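Local coordinates for gamma-glutamyltransferase 1 Threonine peptidase. MEROPS family T03 (Pseudomonas nitroreducens, PDB 7D9E), which transfers gamma-glutamyl groups from donors such as glutathione to amino acids or peptides, and hydrolyses glutathione to glutamate and cysteinylglycine, at residues G11-N16 with G83-V88. Numbering follows the deposited sequence.
Sequences GNAVSN and GHVSLV
Val88 holds CG1 anti to the backbone N (chi1 -173°) and turns both methyls onto 11-16, whereas Val85 (chi1 172°) uses only CG2, anti to its carbonyl carbon and beside the backbone N. Val88 CG1 presses on Ser15 CB at 3.7 Å and comes to 3.8 Å from Val14 O, while CG2 meets Ala13 CB at 3.9 Å. Val85 CG2 reaches the same Ala13 CB, also at 3.9 Å, so the alanine methyl rests over the notch between the two CG2 methyls. Beta-branched valine offers methyls close to the backbone, suiting a strand that faces another sheet; alanine is small enough for 13-16 and 84-88 to approach with axes 8.3 Å apart. Ser86 and Leu87 both face Val79 in a classic beta bulge, whose extra residue is consistent with Val85 and Val88, three apart, both pointing at 11-16. Ser15 suits its place because CB serves the apolar contact while its buried hydroxyl is hydrogen-bonded to Ser77 O. No direct hydrogen bond joins the segments, but a water donates to Gly11 O (2.8 Å) and accepts from Val85 N (2.9 Å). Gly11 lies in the loop before strand 13-19; at its phi of 79° a side chain would collide with the preceding carbonyl O. This is face-to-face packing of two beta sheets, as in the Ntn-hydrolase sandwich: strand 13-19 pairs with strand 2-7 and with a strand of the other chain, whereas strand 84-90 lies between 77-81 and 168-173, with Leu87 touching helix 97-109.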
ATOM      1  N   GLY B  11      -0.794  21.243  11.401  1.00 28.30           N
ATOM      2  CA  GLY B  11      -1.599  20.075  11.690  1.00 28.43           C
ATOM      3  C   GLY B  11      -2.206  19.386  10.487  1.00 30.33           C
ATOM      4  O   GLY B  11      -3.021  18.475  10.662  1.00 28.78           O
ATOM      5  N   ASN B  12      -1.838  19.776   9.272  1.00 25.50           N
ATOM      6  CA  ASN B  12      -2.269  19.026   8.103  1.00 22.35           C
ATOM      7  C   ASN B  12      -1.438  17.757   7.988  1.00 23.20           C
ATOM      8  O   ASN B  12      -0.260  17.723   8.349  1.00 23.97           O
ATOM      9  CB  ASN B  12      -2.052  19.852   6.844  1.00 26.10           C
ATOM     10  CG  ASN B  12      -2.768  21.158   6.871  1.00 28.70           C
ATOM     11  OD1 ASN B  12      -3.929  21.244   7.296  1.00 29.42           O
ATOM     12  ND2 ASN B  12      -2.059  22.221   6.494  1.00 34.50           N
ATOM     13  N   ALA B  13      -2.058  16.707   7.471  1.00 19.34           N
ATOM     14  CA  ALA B  13      -1.406  15.413   7.390  1.00 20.66           C
ATOM     15  C   ALA B  13      -1.647  14.777   6.035  1.00 19.00           C
ATOM     16  O   ALA B  13      -2.714  14.909   5.441  1.00 19.84           O
ATOM     17  CB  ALA B  13      -1.910  14.474   8.498  1.00 21.83           C
ATOM     18  N   VAL B  14      -0.633  14.061   5.558  1.00 17.90           N
ATOM     19  CA  VAL B  14      -0.725  13.224   4.366  1.00 17.58           C
ATOM     20  C   VAL B  14      -0.202  11.836   4.713  1.00 17.96           C
ATOM     21  O   VAL B  14       0.896  11.697   5.273  1.00 17.75           O
ATOM     22  CB  VAL B  14       0.068  13.807   3.178  1.00 19.37           C
ATOM     23  CG1 VAL B  14       0.118  12.786   2.015  1.00 20.72           C
ATOM     24  CG2 VAL B  14      -0.514  15.121   2.710  1.00 21.03           C
ATOM     25  N   SER B  15      -0.975  10.807   4.352  1.00 15.84           N
ATOM     26  CA  SER B  15      -0.559   9.419   4.450  1.00 16.37           C
ATOM     27  C   SER B  15      -0.672   8.841   3.048  1.00 16.10           C
ATOM     28  O   SER B  15      -1.767   8.785   2.497  1.00 15.02           O
ATOM     29  CB  SER B  15      -1.501   8.700   5.416  1.00 17.57           C
ATOM     30  OG  SER B  15      -0.938   7.493   5.876  1.00 17.78           O
ATOM     31  N   ASN B  16       0.458   8.440   2.467  1.00 14.19           N
ATOM     32  CA  ASN B  16       0.482   8.071   1.053  1.00 14.28           C
ATOM     33  C   ASN B  16       1.101   6.698   0.872  1.00 14.07           C
ATOM     34  O   ASN B  16       2.273   6.499   1.211  1.00 14.35           O
ATOM     35  CB  ASN B  16       1.291   9.088   0.257  1.00 16.71           C
ATOM     36  CG  ASN B  16       1.156   8.882  -1.204  1.00 17.48           C
ATOM     37  OD1 ASN B  16       0.179   9.304  -1.799  1.00 18.32           O
ATOM     38  ND2 ASN B  16       2.118   8.178  -1.793  1.00 17.27           N
ATOM     39  N   GLY B  83     -10.887  16.504  16.297  1.00 31.96           N
ATOM     40  CA  GLY B  83     -10.607  17.327  15.140  1.00 34.94           C
ATOM     41  C   GLY B  83      -9.148  17.636  14.923  1.00 46.40           C
ATOM     42  O   GLY B  83      -8.822  18.521  14.117  1.00 32.97           O
ATOM     43  N   HIS B  84      -8.254  16.937  15.611  1.00 31.70           N
ATOM     44  CA  HIS B  84      -6.828  17.122  15.421  1.00 30.08           C
ATOM     45  C   HIS B  84      -6.177  15.780  15.152  1.00 27.28           C
ATOM     46  O   HIS B  84      -6.570  14.758  15.718  1.00 25.92           O
ATOM     47  CB  HIS B  84      -6.211  17.765  16.651  1.00 28.16           C
ATOM     48  CG  HIS B  84      -6.797  19.100  16.968  1.00 33.70           C
ATOM     49  ND1 HIS B  84      -7.745  19.282  17.951  1.00 39.35           N
ATOM     50  CD2 HIS B  84      -6.611  20.311  16.392  1.00 42.88           C
ATOM     51  CE1 HIS B  84      -8.096  20.556  17.990  1.00 40.59           C
ATOM     52  NE2 HIS B  84      -7.426  21.201  17.052  1.00 41.70           N
ATOM     53  N   VAL B  85      -5.183  15.798  14.269  1.00 25.73           N
ATOM     54  CA  VAL B  85      -4.450  14.586  13.956  1.00 22.65           C
ATOM     55  C   VAL B  85      -3.754  14.077  15.209  1.00 22.93           C
ATOM     56  O   VAL B  85      -3.148  14.840  15.968  1.00 25.42           O
ATOM     57  CB  VAL B  85      -3.437  14.889  12.844  1.00 23.40           C
ATOM     58  CG1 VAL B  85      -2.512  13.715  12.627  1.00 22.12           C
ATOM     59  CG2 VAL B  85      -4.171  15.242  11.559  1.00 26.91           C
ATOM     60  N   SER B  86      -3.829  12.769  15.410  1.00 21.68           N
ATOM     61  CA  SER B  86      -3.139  12.106  16.504  1.00 20.70           C
ATOM     62  C   SER B  86      -2.167  11.039  16.027  1.00 19.65           C
ATOM     63  O   SER B  86      -1.158  10.822  16.699  1.00 21.16           O
ATOM     64  CB  SER B  86      -4.142  11.469  17.468  1.00 27.02           C
ATOM     65  OG  SER B  86      -5.002  10.577  16.795  1.00 31.21           O
ATOM     66  N   LEU B  87      -2.424  10.378  14.894  1.00 18.40           N
ATOM     67  CA  LEU B  87      -1.524   9.336  14.423  1.00 17.39           C
ATOM     68  C   LEU B  87      -1.652   9.222  12.920  1.00 20.52           C
ATOM     69  O   LEU B  87      -2.767   9.199  12.399  1.00 22.06           O
ATOM     70  CB  LEU B  87      -1.867   7.993  15.083  1.00 20.02           C
ATOM     71  CG  LEU B  87      -0.879   6.844  14.829  1.00 22.18           C
ATOM     72  CD1 LEU B  87       0.437   7.124  15.539  1.00 23.30           C
ATOM     73  CD2 LEU B  87      -1.483   5.516  15.282  1.00 21.68           C
ATOM     74  N   VAL B  88      -0.520   9.153  12.227  1.00 17.77           N
ATOM     75  CA  VAL B  88      -0.492   8.981  10.778  1.00 17.53           C
ATOM     76  C   VAL B  88       0.344   7.747  10.515  1.00 18.21           C
ATOM     77  O   VAL B  88       1.447   7.632  11.057  1.00 17.63           O
ATOM     78  CB  VAL B  88       0.129  10.201  10.080  1.00 15.57           C
ATOM     79  CG1 VAL B  88      -0.017  10.072   8.570  1.00 18.38           C
ATOM     80  CG2 VAL B  88      -0.545  11.491  10.552  1.00 17.69           C
TER
HETATM   81  O   HOH W   1      -4.165  18.324  13.211  1.00 30.20           O